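PDB 6R5T: periplasmic beta-glucosidase from Pseudomonas aeruginosa, which is a family 3 glycoside hydrolase that probably releases beta-D-glucose from the non-reducing ends of beta-glucosides in the periplasm. Local coordinates for the interface of chains A and B. Sequence-based numbering; all coordinates share one arbitrary frame. Chains: chain A/B, Periplasmic beta-glucosidase.

The interface of chains A and B. Residues chain A 487-491; chain B 598-601.
A:Thr491 meets B:Asp601 and B:Tyr599 through different branches of its side chain. With chi1 at 63°, OG1 lies between the backbone N and the carbonyl carbon, while CG2 stands anti to that carbon. OG1 donates to B:Asp601 OD1 over 2.9 Å, coming from above the carboxylate plane. The backbone N of A:Thr491 also donates to OD1, at 3.0 Å, meeting that oxygen's syn lone pair, so two donors from one residue grip OD1. The methyl CG2 rests on one face of the B:Tyr599 ring, 3.6 Å from its centroid and displaced toward the rim in a CH-pi contact.

Next to this contact A:Ser489 and B:Tyr599 pair in a parallel beta bridge, in which B:Phe600 N donates to A:Ser489 O at 3.0 Å. The phenyl ring of B:Phe600 turns its edge to the A:Ser488 carbonyl carbon, and its CE2 and CZ touch the aliphatic CG of A:Arg490. Farther out, the A:Arg490 chain bends at chi3 (84°), which turns NE toward B:Asp601. The two side chains cross at about a right angle, the guanidinium and carboxylate planes 66° apart. NE lies 3.8 Å from OD2, a long salt bridge, and water 3, in the guanidinium plane, joins both residues. The nearby positive charge may help stabilise a charged carboxylate.

At the other end, water 2 links A:Ala487 O to the guanidinium NH1 of B:Arg598, and water 1 joins the same carbonyl to the backbone of B:Arg598.

Both segments are loops. The A loop directly follows the sugar-pocket residue A:Glu486, between 3-10 helix 481-483 and helix 497-508; the B loop precedes strand 619-621. Two-fold symmetry repeats the patch with the chains exchanged, consistent with a dimer in which each subunit braces its partner's active-site loop.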
loop_
_atom_site.group_PDB
_atom_site.type_symbol
_atom_site.label_atom_id
_atom_site.label_comp_id
_atom_site.label_asym_id
_atom_site.label_seq_id
_atom_site.Cartn_x
_atom_site.Cartn_y
_atom_site.Cartn_z
ATOM N N ALA A 487 -16.932 -0.145 5.573
ATOM C CA ALA A 487 -16.873 -1.169 4.495
ATOM C C ALA A 487 -16.930 -0.545 3.085
ATOM O O ALA A 487 -16.639 -1.321 2.138
ATOM C CB ALA A 487 -17.906 -2.232 4.664
ATOM N N SER A 488 -17.079 0.779 2.878
ATOM C CA SER A 488 -17.236 1.356 1.522
ATOM C C SER A 488 -15.878 1.773 0.945
ATOM O O SER A 488 -15.645 2.946 0.722
ATOM C CB SER A 488 -18.182 2.531 1.539
ATOM O OG SER A 488 -19.437 2.166 2.076
ATOM N N SER A 489 -14.981 0.827 0.755
ATOM C CA SER A 489 -13.670 1.148 0.186
ATOM C C SER A 489 -13.849 1.363 -1.314
ATOM O O SER A 489 -14.606 0.659 -1.971
ATOM C CB SER A 489 -12.721 0.066 0.499
ATOM O OG SER A 489 -12.608 -0.045 1.902
ATOM N N ARG A 490 -13.130 2.337 -1.830
ATOM C CA ARG A 490 -13.203 2.740 -3.257
ATOM C C ARG A 490 -11.915 2.393 -3.979
ATOM O O ARG A 490 -10.840 2.608 -3.451
ATOM C CB ARG A 490 -13.415 4.241 -3.378
ATOM C CG ARG A 490 -14.849 4.661 -3.205
ATOM C CD ARG A 490 -15.164 6.108 -3.542
ATOM N NE ARG A 490 -15.401 6.285 -4.953
ATOM C CZ ARG A 490 -15.307 7.452 -5.594
ATOM N NH1 ARG A 490 -15.059 8.565 -4.924
ATOM N NH2 ARG A 490 -15.510 7.516 -6.894
ATOM N N THR A 491 -12.036 1.964 -5.234
ATOM C CA THR A 491 -10.916 1.770 -6.165
ATOM C C THR A 491 -10.698 2.986 -7.054
ATOM O O THR A 491 -9.760 2.938 -7.822
ATOM C CB THR A 491 -11.134 0.551 -7.069
ATOM O OG1 THR A 491 -12.293 0.780 -7.881
ATOM C CG2 THR A 491 -11.340 -0.698 -6.241
ATOM N N ARG B 598 -13.686 -5.600 1.275
ATOM C CA ARG B 598 -13.984 -5.539 -0.181
ATOM C C ARG B 598 -14.032 -4.086 -0.636
ATOM O O ARG B 598 -14.025 -3.161 0.219
ATOM C CB ARG B 598 -15.336 -6.175 -0.462
ATOM C CG ARG B 598 -16.461 -5.343 0.162
ATOM C CD ARG B 598 -17.805 -5.965 -0.093
ATOM N NE ARG B 598 -18.169 -6.080 -1.505
ATOM C CZ ARG B 598 -19.086 -5.345 -2.113
ATOM N NH1 ARG B 598 -19.525 -4.251 -1.533
ATOM N NH2 ARG B 598 -19.433 -5.579 -3.361
ATOM N N TYR B 599 -14.077 -3.896 -1.951
ATOM C CA TYR B 599 -14.422 -2.592 -2.545
ATOM C C TYR B 599 -15.877 -2.640 -2.958
ATOM O O TYR B 599 -16.393 -3.740 -3.232
ATOM C CB TYR B 599 -13.549 -2.284 -3.759
ATOM C CG TYR B 599 -12.078 -2.331 -3.419
ATOM C CD1 TYR B 599 -11.485 -1.280 -2.761
ATOM C CD2 TYR B 599 -11.278 -3.381 -3.834
ATOM C CE1 TYR B 599 -10.129 -1.286 -2.485
ATOM C CE2 TYR B 599 -9.925 -3.424 -3.489
ATOM C CZ TYR B 599 -9.357 -2.365 -2.841
ATOM O OH TYR B 599 -8.032 -2.410 -2.529
ATOM N N PHE B 600 -16.508 -1.474 -3.034
ATOM C CA PHE B 600 -17.926 -1.454 -3.506
ATOM C C PHE B 600 -18.052 -1.061 -4.968
ATOM O O PHE B 600 -19.131 -1.251 -5.516
ATOM C CB PHE B 600 -18.760 -0.551 -2.602
ATOM C CG PHE B 600 -18.614 0.920 -2.845
ATOM C CD1 PHE B 600 -19.357 1.580 -3.794
ATOM C CD2 PHE B 600 -17.772 1.686 -2.077
ATOM C CE1 PHE B 600 -19.168 2.932 -4.041
ATOM C CE2 PHE B 600 -17.635 3.055 -2.270
ATOM C CZ PHE B 600 -18.341 3.690 -3.247
ATOM N N ASP B 601 -17.047 -0.459 -5.574
ATOM C CA ASP B 601 -17.201 0.199 -6.898
ATOM C C ASP B 601 -16.559 -0.598 -8.030
ATOM O O ASP B 601 -16.388 -0.035 -9.133
ATOM C CB ASP B 601 -16.695 1.628 -6.863
ATOM C CG ASP B 601 -15.236 1.795 -6.500
ATOM O OD1 ASP B 601 -14.588 0.801 -6.171
ATOM O OD2 ASP B 601 -14.790 2.946 -6.570
HETATM O O HOH W 1 -14.455 -3.192 3.019
HETATM O O HOH W 2 -18.649 -3.089 1.147
HETATM O O HOH W 3 -16.286 4.771 -7.475
#